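Local coordinates for protein L-lactate dehydrogenase (Trichomonas vaginalis, PDB 4UUL) that catalyses the NAD-dependent interconversion of pyruvate and L-lactate, and probably that of oxaloacetate and L-malate as well, at residues 87-92 with 102-107. The protein carries 1 engineered substitution. Numbering follows the deposited sequence. Where two conformers were deposited one is given.
Sequences ASMPRK and SSNSVI. Engineered in segment 87-92: R91 (natural residue Leu).
M89, in the irregular loop that follows strand 82-85, comes closest to helix 97-118 at N104, with 5.8 Å between their CA atoms. The N104 side-chain amide grips the M89 backbone at both ends. M89 N donates to N104 OD1 over 2.8 Å, with the donor tilted 20° from the carbonyl plane of the amide. In return N104 ND2 donates to M89 O over 3.0 Å; this bond is nearly straight (176°) and lies on a lone pair of the backbone carbonyl. A chi1 of -80° sets CG of N104 beside its own backbone N, from where the amide reaches M89. N104 OD1 also touches S88 CB at 3.4 Å. CB of M89 points at the helix, and the chain bends at chi2 and chi3 to cross I107 at about a right angle, M89 SD lying 3.6 Å from I107 CG1. Both residues were deposited in two conformers, so the exact fit of this apolar patch is doubtful. Beside it, one water bridges P90 O and S103 OG, at 2.8 Å each; S103 OG also bonds L100 O. S88 contacts NADH in cofactor-bound structures and N104 itself is predicted to bind NAD(+), though this chain holds no cofactor. ND2 of N104 also bonds L100 O one helical turn earlier. With three bonds on the amide, its flip is defined, and the two to M89 probably steady the loop backbone beside S88.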
loop_
_atom_site.group_PDB
_atom_site.type_symbol
_atom_site.label_atom_id
_atom_site.label_comp_id
_atom_site.label_asym_id
_atom_site.label_seq_id
_atom_site.Cartn_x
_atom_site.Cartn_y
_atom_site.Cartn_z
ATOM N N ALA B 87 -15.838 -2.778 -7.105
ATOM C CA ALA B 87 -16.236 -3.334 -8.396
ATOM C C ALA B 87 -17.392 -2.534 -8.976
ATOM O O ALA B 87 -18.335 -2.195 -8.279
ATOM C CB ALA B 87 -16.655 -4.832 -8.255
ATOM N N SER B 88 -17.381 -2.385 -10.296
ATOM C CA SER B 88 -18.486 -1.797 -11.044
ATOM C C SER B 88 -18.321 -2.226 -12.508
ATOM O O SER B 88 -17.310 -2.775 -12.884
ATOM C CB SER B 88 -18.470 -0.301 -10.920
ATOM O OG SER B 88 -17.351 0.249 -11.524
ATOM N N MET B 89 -19.333 -1.993 -13.325
ATOM C CA MET B 89 -19.269 -2.256 -14.748
ATOM C C MET B 89 -18.591 -1.077 -15.403
ATOM O O MET B 89 -19.013 0.072 -15.213
ATOM C CB MET B 89 -20.687 -2.458 -15.299
ATOM C CG MET B 89 -21.508 -3.426 -14.451
ATOM S SD MET B 89 -20.838 -5.116 -14.467
ATOM C CE MET B 89 -21.147 -5.537 -16.184
ATOM N N PRO B 90 -17.530 -1.338 -16.186
ATOM C CA PRO B 90 -16.944 -0.218 -16.916
ATOM C C PRO B 90 -17.872 0.137 -18.101
ATOM O O PRO B 90 -18.648 -0.672 -18.600
ATOM C CB PRO B 90 -15.582 -0.773 -17.383
ATOM C CG PRO B 90 -15.775 -2.194 -17.466
ATOM C CD PRO B 90 -16.723 -2.567 -16.357
ATOM N N ARG B 91 -17.737 1.338 -18.585
ATOM C CA ARG B 91 -18.431 1.745 -19.800
ATOM C C ARG B 91 -17.868 0.973 -20.998
ATOM O O ARG B 91 -16.668 0.811 -21.115
ATOM C CB ARG B 91 -18.283 3.254 -19.989
ATOM C CG ARG B 91 -19.292 3.854 -21.014
ATOM C CD ARG B 91 -18.999 5.350 -21.206
ATOM N NE ARG B 91 -17.602 5.572 -21.606
ATOM C CZ ARG B 91 -17.151 5.509 -22.862
ATOM N NH1 ARG B 91 -17.987 5.291 -23.882
ATOM N NH2 ARG B 91 -15.864 5.695 -23.110
ATOM N N LYS B 92 -18.765 0.497 -21.854
ATOM C CA LYS B 92 -18.420 -0.205 -23.052
ATOM C C LYS B 92 -18.209 0.792 -24.154
ATOM O O LYS B 92 -18.816 1.854 -24.129
ATOM C CB LYS B 92 -19.556 -1.161 -23.433
ATOM C CG LYS B 92 -19.739 -2.247 -22.427
ATOM C CD LYS B 92 -20.760 -3.257 -22.851
ATOM C CE LYS B 92 -20.464 -4.612 -22.209
ATOM N NZ LYS B 92 -20.559 -4.561 -20.717
ATOM N N SER B 102 -27.104 2.825 -16.372
ATOM C CA SER B 102 -28.035 1.711 -16.535
ATOM C C SER B 102 -27.402 0.355 -16.261
ATOM O O SER B 102 -27.942 -0.443 -15.519
ATOM C CB SER B 102 -28.576 1.688 -17.946
ATOM O OG SER B 102 -29.394 2.807 -18.144
ATOM N N SER B 103 -26.212 0.118 -16.792
ATOM C CA SER B 103 -25.626 -1.196 -16.626
ATOM C C SER B 103 -25.312 -1.421 -15.138
ATOM O O SER B 103 -25.441 -2.522 -14.583
ATOM C CB SER B 103 -24.383 -1.328 -17.513
ATOM O OG SER B 103 -23.361 -0.451 -17.028
ATOM N N ASN B 104 -24.847 -0.383 -14.473
ATOM C CA ASN B 104 -24.492 -0.517 -13.063
ATOM C C ASN B 104 -25.703 -0.663 -12.145
ATOM O O ASN B 104 -25.587 -1.156 -11.036
ATOM C CB ASN B 104 -23.559 0.603 -12.631
ATOM C CG ASN B 104 -22.152 0.312 -13.057
ATOM O OD1 ASN B 104 -21.471 -0.468 -12.409
ATOM N ND2 ASN B 104 -21.732 0.861 -14.160
ATOM N N SER B 105 -26.873 -0.156 -12.576
ATOM C CA SER B 105 -28.027 -0.199 -11.723
ATOM C C SER B 105 -28.350 -1.637 -11.313
ATOM O O SER B 105 -28.699 -1.876 -10.173
ATOM C CB SER B 105 -29.232 0.515 -12.371
ATOM O OG SER B 105 -29.746 -0.221 -13.484
ATOM N N VAL B 106 -28.210 -2.593 -12.233
ATOM C CA VAL B 106 -28.530 -3.971 -11.935
ATOM C C VAL B 106 -27.569 -4.544 -10.858
ATOM O O VAL B 106 -27.964 -5.185 -9.900
ATOM C CB VAL B 106 -28.478 -4.816 -13.210
ATOM C CG1 VAL B 106 -28.646 -6.299 -12.865
ATOM C CG2 VAL B 106 -29.568 -4.337 -14.250
ATOM N N ILE B 107 -26.286 -4.284 -11.070
ATOM C CA ILE B 107 -25.225 -4.712 -10.160
ATOM C C ILE B 107 -25.511 -4.232 -8.748
ATOM O O ILE B 107 -25.490 -4.993 -7.784
ATOM C CB ILE B 107 -23.876 -4.130 -10.644
ATOM C CG1 ILE B 107 -23.516 -4.703 -12.022
ATOM C CG2 ILE B 107 -22.775 -4.380 -9.638
ATOM C CD1 ILE B 107 -23.695 -6.183 -12.159
HETATM O O HOH W 1 -21.394 -0.340 -18.953
#